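Local coordinates for cell division control protein Cdc48 (Mycobacterium smegmatis, PDB 5E7P) that probably binds and hydrolyses ATP as a member of the AAA ATPase family, holding ADP in each of its two nucleotide-binding modules in this crystal form, at residues H21-R27 with E96-V102; V115-A121 with S175-T179; L165-V169 with R406-S410; V302-L306 with E342-I348; I516-R520 with E618-V624. All coordinates share one frame; numbering follows the deposited sequence. Where two conformers were deposited one is given.

Interaction 1 of 5, residues H21-R27 with E96-V102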
# COMPACT_ATOMS: atom_id res chain seq x y z
N HIS A 21 -22.48 -10.87 6.88
CA HIS A 21 -21.97 -12.20 7.16
C HIS A 21 -22.83 -13.27 6.49
O HIS A 21 -24.00 -13.05 6.20
CB HIS A 21 -21.95 -12.45 8.67
CG HIS A 21 -23.30 -12.41 9.30
ND1 HIS A 21 -23.91 -11.24 9.68
CD2 HIS A 21 -24.17 -13.41 9.60
CE1 HIS A 21 -25.10 -11.51 10.19
NE2 HIS A 21 -25.28 -12.82 10.16
N LEU A 22 -22.23 -14.43 6.25
CA LEU A 22 -22.95 -15.55 5.64
C LEU A 22 -22.47 -16.87 6.22
O LEU A 22 -21.29 -17.03 6.54
CB LEU A 22 -22.74 -15.56 4.13
CG LEU A 22 -23.42 -14.48 3.30
CD1 LEU A 22 -22.88 -14.49 1.88
CD2 LEU A 22 -24.93 -14.70 3.31
N ARG A 23 -23.39 -17.82 6.36
CA ARG A 23 -23.02 -19.18 6.71
C ARG A 23 -22.83 -19.97 5.43
O ARG A 23 -23.72 -19.99 4.58
CB ARG A 23 -24.10 -19.83 7.58
CG ARG A 23 -23.72 -21.21 8.09
CD ARG A 23 -24.95 -22.03 8.46
NE ARG A 23 -25.78 -21.35 9.45
CZ ARG A 23 -27.01 -21.73 9.78
NH1 ARG A 23 -27.57 -22.78 9.19
NH2 ARG A 23 -27.69 -21.06 10.70
N LEU A 24 -21.68 -20.60 5.29
CA LEU A 24 -21.39 -21.40 4.10
C LEU A 24 -20.96 -22.80 4.50
O LEU A 24 -20.71 -23.08 5.67
CB LEU A 24 -20.30 -20.74 3.25
CG LEU A 24 -20.58 -19.34 2.70
CD1 LEU A 24 -19.39 -18.87 1.87
CD2 LEU A 24 -21.84 -19.34 1.86
N THR A 25 -20.88 -23.68 3.51
CA THR A 25 -20.35 -25.02 3.71
C THR A 25 -18.85 -25.01 3.43
O THR A 25 -18.41 -24.51 2.40
CB THR A 25 -21.03 -26.06 2.79
OG1 THR A 25 -22.45 -25.90 2.87
CG2 THR A 25 -20.65 -27.47 3.20
N ALA A 26 -18.07 -25.54 4.36
CA ALA A 26 -16.61 -25.53 4.24
C ALA A 26 -16.09 -26.85 3.70
O ALA A 26 -16.07 -27.85 4.41
CB ALA A 26 -15.97 -25.21 5.58
N ARG A 27 -15.66 -26.85 2.44
CA ARG A 27 -15.08 -28.04 1.83
C ARG A 27 -13.56 -27.95 1.78
O ARG A 27 -12.99 -26.87 1.62
CB ARG A 27 -15.65 -28.27 0.43
CG ARG A 27 -17.16 -28.43 0.39
CD ARG A 27 -17.63 -28.98 -0.94
NE ARG A 27 -16.92 -28.37 -2.07
CZ ARG A 27 -17.23 -28.57 -3.35
NH1 ARG A 27 -16.53 -27.97 -4.30
NH2 ARG A 27 -18.24 -29.37 -3.67
N GLU A 96 -14.61 -30.76 8.15
CA GLU A 96 -14.84 -30.78 6.72
C GLU A 96 -16.33 -30.98 6.43
O GLU A 96 -17.00 -31.74 7.13
CB GLU A 96 -14.02 -31.88 6.05
CG GLU A 96 -13.98 -31.78 4.53
CD GLU A 96 -13.14 -32.87 3.88
OE1 GLU A 96 -13.16 -32.97 2.64
OE2 GLU A 96 -12.48 -33.63 4.62
N ASN A 97 -16.83 -30.27 5.42
CA ASN A 97 -18.24 -30.30 5.04
C ASN A 97 -19.19 -29.77 6.12
O ASN A 97 -20.39 -30.01 6.08
CB ASN A 97 -18.67 -31.70 4.59
CG ASN A 97 -17.88 -32.20 3.40
OD1 ASN A 97 -17.21 -33.23 3.47
ND2 ASN A 97 -17.94 -31.46 2.29
N ALA A 98 -18.63 -29.04 7.09
CA ALA A 98 -19.44 -28.42 8.14
C ALA A 98 -19.70 -26.95 7.82
O ALA A 98 -19.23 -26.43 6.80
CB ALA A 98 -18.77 -28.57 9.49
N ALA A 99 -20.44 -26.28 8.69
CA ALA A 99 -20.81 -24.88 8.47
C ALA A 99 -19.71 -23.93 8.93
O ALA A 99 -19.06 -24.17 9.95
CB ALA A 99 -22.12 -24.56 9.16
N VAL A 100 -19.52 -22.85 8.18
CA VAL A 100 -18.56 -21.81 8.56
C VAL A 100 -19.16 -20.42 8.38
O VAL A 100 -19.83 -20.14 7.38
CB VAL A 100 -17.23 -21.94 7.78
CG1 VAL A 100 -17.47 -21.86 6.28
CG2 VAL A 100 -16.24 -20.88 8.23
N LEU A 101 -18.94 -19.55 9.36
CA LEU A 101 -19.37 -18.16 9.26
C LEU A 101 -18.29 -17.31 8.61
O LEU A 101 -17.14 -17.28 9.07
CB LEU A 101 -19.73 -17.61 10.64
CG LEU A 101 -21.21 -17.68 11.04
CD1 LEU A 101 -22.06 -16.84 10.08
CD2 LEU A 101 -21.71 -19.12 11.08
N VAL A 102 -18.66 -16.62 7.53
CA VAL A 102 -17.73 -15.77 6.81
C VAL A 102 -18.19 -14.32 6.90
O VAL A 102 -19.38 -14.03 6.76
CB VAL A 102 -17.64 -16.18 5.32
CG1 VAL A 102 -16.47 -15.48 4.64
CG2 VAL A 102 -17.50 -17.68 5.20

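Interaction 2 of 5, residues V115-A121 with S175-T179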
# COMPACT_ATOMS: atom_id res chain seq x y z
N VAL A 115 5.58 -15.43 17.32
CA VAL A 115 5.33 -16.80 16.89
C VAL A 115 6.12 -17.79 17.74
O VAL A 115 7.12 -17.42 18.36
CB VAL A 115 5.69 -17.01 15.41
CG1 VAL A 115 4.83 -16.12 14.52
CG2 VAL A 115 7.17 -16.72 15.18
N SER A 116 5.68 -19.04 17.75
CA SER A 116 6.37 -20.08 18.49
C SER A 116 6.75 -21.23 17.57
O SER A 116 6.02 -21.55 16.63
CB SER A 116 5.50 -20.60 19.64
OG SER A 116 6.19 -21.58 20.40
N GLY A 117 7.89 -21.84 17.83
CA GLY A 117 8.36 -22.96 17.04
C GLY A 117 9.36 -23.81 17.79
O GLY A 117 9.50 -23.68 19.01
N SER A 118 10.07 -24.67 17.07
CA SER A 118 11.09 -25.52 17.66
C SER A 118 12.30 -24.69 18.08
O SER A 118 12.47 -23.56 17.64
CB SER A 118 11.51 -26.62 16.68
OG SER A 118 11.83 -26.07 15.42
N ARG A 119 13.14 -25.27 18.93
CA ARG A 119 14.34 -24.59 19.42
C ARG A 119 15.36 -24.38 18.31
O ARG A 119 16.20 -23.48 18.38
CB ARG A 119 14.97 -25.38 20.57
N LEU A 120 15.28 -25.20 17.27
CA LEU A 120 16.21 -25.12 16.15
C LEU A 120 15.87 -23.95 15.23
O LEU A 120 16.76 -23.20 14.81
CB LEU A 120 16.22 -26.43 15.35
CG LEU A 120 17.39 -26.62 14.39
CD1 LEU A 120 18.70 -26.74 15.15
CD2 LEU A 120 17.17 -27.83 13.49
N ALA A 121 14.59 -23.78 14.91
CA ALA A 121 14.15 -22.69 14.06
C ALA A 121 14.23 -21.37 14.81
O ALA A 121 14.45 -20.31 14.21
CB ALA A 121 12.74 -22.94 13.55
N SER A 175 10.13 -25.48 5.84
CA SER A 175 8.68 -25.63 5.92
C SER A 175 8.25 -26.16 7.29
O SER A 175 7.81 -27.31 7.41
CB SER A 175 8.18 -26.57 4.83
OG SER A 175 8.73 -27.87 4.97
N GLU A 176 8.36 -25.32 8.31
CA GLU A 176 7.93 -25.70 9.65
C GLU A 176 6.70 -24.91 10.08
O GLU A 176 6.66 -23.69 9.96
CB GLU A 176 9.07 -25.50 10.66
CG GLU A 176 8.70 -25.88 12.08
CD GLU A 176 9.82 -25.64 13.06
OE1 GLU A 176 10.98 -25.47 12.62
OE2 GLU A 176 9.55 -25.60 14.28
N LEU A 177 5.70 -25.62 10.59
CA LEU A 177 4.47 -24.99 11.05
C LEU A 177 4.67 -24.31 12.40
O LEU A 177 5.13 -24.92 13.35
CB LEU A 177 3.34 -26.02 11.12
CG LEU A 177 2.46 -26.20 9.88
CD1 LEU A 177 3.29 -26.53 8.64
CD2 LEU A 177 1.41 -27.27 10.11
N LEU A 178 4.31 -23.03 12.46
CA LEU A 178 4.44 -22.25 13.68
C LEU A 178 3.07 -21.90 14.22
O LEU A 178 2.06 -22.10 13.54
CB LEU A 178 5.22 -20.97 13.39
CG LEU A 178 6.54 -21.12 12.63
CD1 LEU A 178 7.08 -19.76 12.23
CD2 LEU A 178 7.56 -21.89 13.46
N THR A 179 3.03 -21.38 15.44
CA THR A 179 1.78 -20.88 16.01
C THR A 179 1.93 -19.43 16.44
O THR A 179 3.00 -19.02 16.90
CB THR A 179 1.29 -21.73 17.20
OG1 THR A 179 2.32 -21.81 18.20
CG2 THR A 179 0.93 -23.14 16.74

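Interaction 3 of 5, residues L165-V169 with R406-S410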
# COMPACT_ATOMS: atom_id res chain seq x y z
N LEU A 165 17.88 -24.07 -6.57
CA LEU A 165 16.82 -23.20 -7.08
C LEU A 165 16.24 -22.36 -5.96
O LEU A 165 16.11 -21.14 -6.10
CB LEU A 165 15.71 -24.03 -7.74
CG LEU A 165 14.46 -23.27 -8.18
CD1 LEU A 165 14.81 -22.16 -9.17
CD2 LEU A 165 13.44 -24.21 -8.78
N ALA A 166 15.90 -23.01 -4.85
CA ALA A 166 15.31 -22.32 -3.70
C ALA A 166 16.22 -21.20 -3.19
O ALA A 166 15.74 -20.11 -2.85
CB ALA A 166 15.02 -23.31 -2.58
N SER A 167 17.52 -21.46 -3.15
CA SER A 167 18.48 -20.48 -2.67
C SER A 167 18.70 -19.35 -3.67
O SER A 167 18.95 -18.21 -3.29
CB SER A 167 19.81 -21.15 -2.32
OG SER A 167 19.65 -22.06 -1.25
N SER A 168 18.61 -19.68 -4.96
CA SER A 168 18.80 -18.68 -6.02
C SER A 168 17.60 -17.74 -6.09
O SER A 168 17.70 -16.63 -6.63
CB SER A 168 19.02 -19.36 -7.37
OG SER A 168 17.87 -20.10 -7.77
N VAL A 169 16.47 -18.18 -5.56
CA VAL A 169 15.26 -17.38 -5.54
C VAL A 169 15.10 -16.71 -4.17
O VAL A 169 14.27 -15.82 -3.99
CB VAL A 169 14.03 -18.24 -5.91
CG1 VAL A 169 12.78 -17.40 -6.01
CG2 VAL A 169 14.26 -18.93 -7.24
N ARG A 406 17.66 -13.67 -12.47
CA ARG A 406 19.05 -13.90 -12.83
C ARG A 406 19.57 -15.16 -12.14
O ARG A 406 19.40 -15.33 -10.94
CB ARG A 406 19.92 -12.71 -12.44
CG ARG A 406 19.66 -11.45 -13.24
CD ARG A 406 20.47 -10.29 -12.69
NE ARG A 406 20.13 -9.02 -13.34
CZ ARG A 406 20.36 -7.83 -12.80
NH1 ARG A 406 20.93 -7.74 -11.60
NH2 ARG A 406 20.02 -6.73 -13.45
N GLY A 407 20.18 -16.04 -12.92
CA GLY A 407 20.71 -17.28 -12.38
C GLY A 407 19.62 -18.26 -12.00
O GLY A 407 19.87 -19.23 -11.28
N VAL A 408 18.40 -18.00 -12.47
CA VAL A 408 17.27 -18.87 -12.20
C VAL A 408 16.86 -19.61 -13.47
O VAL A 408 16.38 -18.99 -14.41
CB VAL A 408 16.06 -18.06 -11.68
CG1 VAL A 408 14.89 -18.99 -11.38
CG2 VAL A 408 16.45 -17.26 -10.45
N PRO A 409 17.05 -20.94 -13.48
CA PRO A 409 16.77 -21.78 -14.65
C PRO A 409 15.33 -21.65 -15.13
O PRO A 409 14.40 -21.93 -14.36
CB PRO A 409 17.04 -23.20 -14.14
CG PRO A 409 16.98 -23.10 -12.65
CD PRO A 409 17.49 -21.73 -12.33
N SER A 410 15.14 -21.24 -16.38
CA SER A 410 13.81 -21.00 -16.91
C SER A 410 13.70 -21.26 -18.41
O SER A 410 14.71 -21.47 -19.09
CB SER A 410 13.38 -19.56 -16.60
OG SER A 410 14.27 -18.63 -17.18

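Interaction 4 of 5, residues V302-L306 with E342-I348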
# COMPACT_ATOMS: atom_id res chain seq x y z
N VAL A 302 11.05 0.47 26.69
CA VAL A 302 11.31 1.90 26.49
C VAL A 302 12.73 2.38 26.83
O VAL A 302 13.28 3.22 26.12
CB VAL A 302 10.25 2.75 27.25
CG1 VAL A 302 10.38 2.57 28.75
CG2 VAL A 302 10.37 4.20 26.87
N ASP A 303 13.32 1.84 27.89
CA ASP A 303 14.65 2.26 28.32
C ASP A 303 15.75 1.57 27.51
O ASP A 303 16.81 2.15 27.27
CB ASP A 303 14.84 2.00 29.82
CG ASP A 303 13.84 2.77 30.67
OD1 ASP A 303 13.65 3.98 30.43
OD2 ASP A 303 13.24 2.16 31.58
N GLU A 304 15.50 0.33 27.11
CA GLU A 304 16.43 -0.40 26.26
C GLU A 304 16.38 0.16 24.85
O GLU A 304 17.35 0.06 24.09
CB GLU A 304 16.09 -1.89 26.24
CG GLU A 304 16.95 -2.74 27.17
CD GLU A 304 18.39 -2.84 26.69
OE1 GLU A 304 19.31 -2.75 27.53
OE2 GLU A 304 18.59 -3.01 25.47
N ARG A 305 15.25 0.75 24.51
CA ARG A 305 15.06 1.38 23.20
C ARG A 305 15.97 2.60 23.07
O ARG A 305 16.62 2.79 22.05
CB ARG A 305 13.59 1.77 23.02
CG ARG A 305 13.29 2.49 21.72
CD ARG A 305 11.93 2.12 21.17
NE ARG A 305 10.82 2.80 21.82
CZ ARG A 305 9.92 2.20 22.60
NH1 ARG A 305 10.00 0.89 22.82
NH2 ARG A 305 8.94 2.90 23.14
N LEU A 306 16.01 3.41 24.12
CA LEU A 306 16.84 4.61 24.12
C LEU A 306 18.32 4.28 24.04
O LEU A 306 19.08 4.95 23.34
CB LEU A 306 16.55 5.45 25.36
CG LEU A 306 17.36 6.74 25.50
CD1 LEU A 306 17.12 7.66 24.31
CD2 LEU A 306 17.02 7.44 26.81
N GLU A 342 5.48 9.11 22.98
CA GLU A 342 6.03 8.81 24.30
C GLU A 342 7.15 9.78 24.64
O GLU A 342 7.80 10.32 23.74
CB GLU A 342 6.54 7.37 24.34
CG GLU A 342 5.46 6.31 24.25
CD GLU A 342 6.03 4.91 24.12
OE1 GLU A 342 5.49 3.98 24.76
OE2 GLU A 342 7.02 4.74 23.38
N PRO A 343 7.39 10.01 25.95
CA PRO A 343 8.46 10.90 26.40
C PRO A 343 9.84 10.48 25.89
O PRO A 343 10.70 11.33 25.70
CB PRO A 343 8.41 10.76 27.93
CG PRO A 343 7.00 10.38 28.22
CD PRO A 343 6.57 9.52 27.07
N VAL A 344 10.03 9.19 25.68
CA VAL A 344 11.30 8.66 25.20
C VAL A 344 11.65 9.19 23.81
O VAL A 344 12.83 9.27 23.44
CB VAL A 344 11.30 7.12 25.19
CG1 VAL A 344 10.37 6.58 24.11
CG2 VAL A 344 12.71 6.57 25.01
N ALA A 345 10.64 9.56 23.04
CA ALA A 345 10.85 10.05 21.68
C ALA A 345 11.66 11.33 21.68
O ALA A 345 12.46 11.57 20.77
CB ALA A 345 9.52 10.26 20.96
N THR A 346 11.46 12.15 22.70
CA THR A 346 12.22 13.40 22.84
C THR A 346 13.71 13.13 22.97
O THR A 346 14.53 13.80 22.34
CB THR A 346 11.73 14.24 24.03
OG1 THR A 346 10.42 14.75 23.75
CG2 THR A 346 12.67 15.40 24.30
N LEU A 347 14.06 12.13 23.78
CA LEU A 347 15.46 11.77 23.98
C LEU A 347 16.05 11.06 22.76
O LEU A 347 17.22 11.25 22.42
CB LEU A 347 15.63 10.90 25.23
CG LEU A 347 15.33 11.61 26.55
CD1 LEU A 347 15.58 10.68 27.73
CD2 LEU A 347 16.16 12.87 26.69
N ILE A 348 15.23 10.24 22.10
CA ILE A 348 15.66 9.57 20.89
C ILE A 348 15.96 10.59 19.79
O ILE A 348 16.98 10.48 19.10
CB ILE A 348 14.61 8.56 20.39
CG1 ILE A 348 14.44 7.43 21.42
CG2 ILE A 348 15.01 7.97 19.05
CD1 ILE A 348 13.40 6.41 21.03

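Interaction 5 of 5, residues I516-R520 with E618-V624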
# COMPACT_ATOMS: atom_id res chain seq x y z
N ILE A 516 3.54 23.31 -25.51
CA ILE A 516 2.39 23.10 -24.64
C ILE A 516 2.71 23.67 -23.26
O ILE A 516 3.82 23.52 -22.77
CB ILE A 516 2.05 21.61 -24.50
CG1 ILE A 516 1.92 20.95 -25.87
CG2 ILE A 516 0.76 21.43 -23.69
CD1 ILE A 516 0.79 21.49 -26.70
N ASP A 517 1.73 24.34 -22.66
CA ASP A 517 1.89 24.87 -21.31
C ASP A 517 2.20 23.76 -20.32
O ASP A 517 1.76 22.62 -20.51
CB ASP A 517 0.63 25.62 -20.88
CG ASP A 517 0.64 27.07 -21.29
OD1 ASP A 517 1.39 27.43 -22.23
OD2 ASP A 517 -0.11 27.87 -20.68
N PRO A 518 2.97 24.08 -19.27
CA PRO A 518 3.16 23.15 -18.16
C PRO A 518 1.81 22.74 -17.60
O PRO A 518 0.87 23.52 -17.68
CB PRO A 518 3.93 23.99 -17.13
CG PRO A 518 4.67 24.98 -17.96
CD PRO A 518 3.76 25.31 -19.11
N PRO A 519 1.71 21.51 -17.05
CA PRO A 519 0.44 20.98 -16.53
C PRO A 519 -0.28 21.96 -15.62
O PRO A 519 0.30 22.47 -14.66
CB PRO A 519 0.89 19.75 -15.74
CG PRO A 519 2.13 19.31 -16.43
CD PRO A 519 2.82 20.57 -16.86
N ARG A 520 -1.54 22.24 -15.94
CA ARG A 520 -2.34 23.16 -15.15
C ARG A 520 -2.92 22.47 -13.93
O ARG A 520 -3.18 21.26 -13.95
CB ARG A 520 -3.45 23.76 -16.01
CG ARG A 520 -2.94 24.65 -17.14
CD ARG A 520 -2.42 25.97 -16.59
NE ARG A 520 -1.11 26.34 -17.13
CZ ARG A 520 0.03 26.19 -16.47
NH1 ARG A 520 0.04 25.68 -15.25
NH2 ARG A 520 1.18 26.55 -17.04
N GLU A 618 3.39 25.82 -10.61
CA GLU A 618 2.89 26.29 -11.91
C GLU A 618 3.86 26.14 -13.09
O GLU A 618 3.47 25.62 -14.13
CB GLU A 618 2.38 27.73 -11.80
CG GLU A 618 1.76 28.29 -13.08
CD GLU A 618 2.77 28.98 -13.98
OE1 GLU A 618 3.83 29.42 -13.47
OE2 GLU A 618 2.52 29.07 -15.21
N PRO A 619 5.13 26.57 -12.95
CA PRO A 619 6.00 26.46 -14.13
C PRO A 619 6.60 25.07 -14.34
O PRO A 619 7.12 24.80 -15.43
CB PRO A 619 7.11 27.46 -13.82
CG PRO A 619 7.21 27.46 -12.34
CD PRO A 619 5.80 27.28 -11.84
N LEU A 620 6.53 24.20 -13.34
CA LEU A 620 7.13 22.87 -13.43
C LEU A 620 6.37 21.97 -14.40
O LEU A 620 5.15 22.09 -14.55
CB LEU A 620 7.21 22.21 -12.06
CG LEU A 620 7.91 22.99 -10.95
CD1 LEU A 620 8.00 22.15 -9.68
CD2 LEU A 620 9.30 23.44 -11.40
N ARG A 621 7.09 21.07 -15.06
CA ARG A 621 6.49 20.17 -16.04
C ARG A 621 6.31 18.75 -15.51
O ARG A 621 5.51 17.98 -16.04
CB ARG A 621 7.32 20.14 -17.32
CG ARG A 621 7.35 21.47 -18.05
CD ARG A 621 7.80 21.32 -19.49
NE ARG A 621 7.56 22.54 -20.25
CZ ARG A 621 6.46 22.76 -20.96
NH1 ARG A 621 5.52 21.83 -21.03
NH2 ARG A 621 6.32 23.90 -21.62
N ASP A 622 7.07 18.40 -14.48
CA ASP A 622 7.03 17.05 -13.93
C ASP A 622 6.26 16.98 -12.61
O ASP A 622 6.34 16.00 -11.88
CB ASP A 622 8.45 16.51 -13.75
CG ASP A 622 9.43 17.57 -13.27
OD1 ASP A 622 8.99 18.65 -12.84
OD2 ASP A 622 10.65 17.31 -13.32
N VAL A 623 5.50 18.03 -12.30
CA VAL A 623 4.66 18.03 -11.11
C VAL A 623 3.25 18.53 -11.43
O VAL A 623 3.08 19.63 -11.95
CB VAL A 623 5.25 18.89 -9.97
CG1 VAL A 623 4.33 18.89 -8.77
CG2 VAL A 623 6.64 18.40 -9.58
N VAL A 624 2.25 17.71 -11.12
CA VAL A 624 0.86 18.11 -11.29
C VAL A 624 0.17 18.16 -9.93
O VAL A 624 0.37 17.28 -9.09
CB VAL A 624 0.08 17.15 -12.20
CG1 VAL A 624 -1.33 17.65 -12.44
CG2 VAL A 624 0.80 16.98 -13.52
O HOH W 1 2.61 22.23 -13.00

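Interaction 1 of 5, residues H21-R27 with E96-V102
Leu24 reaches Val102 across two antiparallel strands, its CD1 meeting Val102 CG2 at 4.0 Å with the two side chains crossing obliquely. On the same face Ala26 CB packs against Val100 CG1 at 3.7 Å. That branch of Val100 points at Ala26 because CG1 stands between the backbone N and the carbonyl carbon (chi1 58°), while CG2 lies anti to the N. Leu22 also belongs to this buried face. Helix 44-50 packs on Leu22, Leu24 and Val102, and helix 690-707 reaches Leu22. The reverse face carries Arg23, Thr25, Ala99 and Leu101 and is more open to solvent. Here Arg23, extended over its first two torsions and bent at the third, lays CG at 3.9 Å from Ala99 CB. Just before the strand, His21 runs beside Leu101, both side chains pointing the same way. At the far end the guanidinium plane of Arg27 and the amide plane of Asn97 are 86° apart; contact is made by Arg27 CG, 3.7 Å from Asn97 ND2, while the guanidinium leads away. The register is fixed by the backbone: Leu22 and Leu24 form hydrogen-bonded pairs with Val102 and Val100, and the bond from Val102 N to Leu22 O (2.8 Å) is nearly straight at 173°. Strands 22-28 and 98-104 are inner neighbours in the sheet of the Cdc48 N-terminal domain, a family of the double-psi barrel clan, with edge strand 81-84 beside 22-28 and strand 57-61 beside 98-104. Chemically the pair is two-faced: aliphatic branches pack on the buried face, backbone amides satisfy one another, and Arg23 is left to the exposed side.

Interaction 2 of 5, residues V115-A121 with S175-T179
Ser118 grips Glu176 OE2 with two donors. Its hydroxyl OG lies 2.6 Å from Glu176 OE2, and its backbone N lies 3.0 Å from the same Glu176 OE2. The amide comes in almost in line with the C-O bond, with an N-H...O angle of 158°, whereas the hydroxyl approaches from the syn side and 21° out of the carboxylate plane. Both donors can converge because OG of Ser118 sits between its backbone N and carbonyl carbon. Glu176 contributes a fully extended chain, CG anti to the backbone N, which spans the gap and brings its other oxygen, OE1, beside the methyl group of Ala121. Behind this grip Leu178 CD2 packs over Gly117 CA at 3.8 Å, and Leu178 CD1 touches Val115 CG2 at 4.2 Å. Trp199 of the neighbouring strand 196-199 packs on Val115, Ala121 and Leu178. Further along, Ser116 and Thr179 form an antiparallel hydrogen-bonded pair: Ser116 N reaches Thr179 O at 2.8 Å and Thr179 N returns to Ser116 O at 3.2 Å. Strands 112-116 and 177-184 are thus neighbours in a mixed sheet, and the glutamate fastens the chain that leads from the first strand into helix 119-124. One oxygen that accepts from both a backbone amide and a hydroxyl would probably favour the ionised carboxylate, and the nearby helix 119-124 may add to this.

Interaction 3 of 5, residues L165-V169 with R406-S410
This is apolar packing between helix 160-169, through its residues 165-169, and the loop 406-410 between helices 394-404 and 415-420. Those helices follow the first AAA core, in the position occupied by the helical lid in AAA proteins, so the contact probably ties the region preceding that core to its lid. Val408 is the centre of it. Its CG1 branch, anti to the backbone N (chi1 -179°), turns to Leu165 and Val169, while CG2 lies beside Ser168. Leu165 supplies CD1, which lies 3.9 Å from Val408 CG1 and 4.2 Å from Pro409 CD; its side chain meets that of Val408 at about a right angle. Ser168 stands over Gly407, with CB of the serine 4.0 Å from O of the glycine. Gly407 itself has a positive phi, 71°, a conformation that glycine adopts readily. Outside the pair, Val169 also packs on Val434, Arg435 and Ala438 of helix 427-448, and Leu165 on Pro452, so this part of the helix is seated among several parts of the lid region. A bound ADP lies about 9 Å from the side chain of Val169, close by but not touching. Ser168 does not spend its hydroxyl on the loop: OG turns back into its own helix and gives a 2.6 Å hydrogen bond to Leu165 O, while Val169 CG2 meets Val408 CG1 at 4.2 Å.

Interaction 4 of 5, residues V302-L306 with E342-I348
Arg305 NH2 and Glu342 OE2 form a salt bridge 2.7 Å long. The oxygen comes to the edge of the guanidinium, near its plane, and the guanidinium and carboxylate planes are only 3° apart, although the two side chains as a whole meet at about a right angle. Of the two carboxylate oxygens only OE2 engages, since Glu342 OE1 stays 4.0 Å from Arg305 NH2. Arg305 gets there by a folded route: its CG is anti to the backbone N, but bends at the second and third torsions bring the head group back over Val302, whose CA lies above one face of the guanidinium, offset toward its rim. Glu342 extends beyond CG to meet it. The charged pair borders an apolar strip. Val302 and Val344 slide past each other in opposite directions, with Val302 CG2 3.5 Å from Val344 CB. One turn on, Leu306 puts CD2 at 3.7 Å from Leu347 CD1 and CD1 at 3.9 Å from Ile348 CG1, and Ile348 CD1 reaches back to the aliphatic Arg305 CG at 4.0 Å. The short helical segments run almost parallel, at 9°, with axes 10.2 Å apart. Helices 302-319 and 344-356 are successive crossover helices of the first AAA core: the first links strands 289-293 and 321-326, the second links 321-326 to 361-366. Since Arg305 is buried while Glu342 is exposed, the bridge probably offsets the charge of a buried guanidinium, while the aliphatic stem of Arg305 joins the apolar strip that holds the helices side by side.

Interaction 5 of 5, residues I516-R520 with E618-V624
Pro519, Arg621 and Pro518 have the most surface buried in this contact. Pro519 lays its ring against Val624 at about a right angle, CB of the proline 3.6 Å from CG2 of the valine, and Pro504 and Val501 of helix 491-506 pack on the two residues from beyond. Pro518 fits among backbone oxygens: its CB is 3.4 Å from Leu620 O, while its CG stands over the centre of one face of the Arg621 guanidinium. Arg621 in turn reaches the other loop along a chain extended from CG to NE. It grips a single acceptor, Ile516 O, with both end nitrogens, NH2 at 2.8 Å and NH1 at 3.0 Å. The oxygen lies in the guanidinium plane, within 1°, and NH2 approaches nearly along the C=O axis, while NH1 is tilted 34° from the carbonyl plane. A water adds a bridge, 2.9 Å from Pro519 O and 2.8 Å from Val623 O. The contact joins the chain around the N-terminal ends of 521-525 and 623-629, two inner, neighbouring parallel strands of the second AAA core. Arg520 and Glu618 lie side by side, with Asp517 joining through a long contact to Arg520 NE; the approach of Arg520 NH2 to Glu618 OE2, 3.4 Å, is a matter of charges alone, because the oxygen sits well out of the guanidinium plane. The chemistry suggests a division of labour: the arginine forked on one carbonyl probably fixes the loop, while the proline rings contribute mainly apolar surface, with Pro519 O still bound to the water.

Overall arrangement
From the N terminus, interaction 1 closes the first loop, pairing two strands of the Cdc48 N-terminal domain before anything else opens. Interaction 2 then joins strands 112-116 and 177-184, and crosses with interaction 3, because helix 160-169 falls between its two segments while the partner loop 406-410 lies far downstream; their nearest atoms are about 10 Å apart. Interaction 3 thereby closes a long loop that contains the first AAA core, and interaction 4 is nested inside it, aligning two helices of that core. Interaction 5 stands in series after all of these, in the second AAA core, its centre about 55 Å from those of interactions 1 and 2, on the opposite side of the chain's centre.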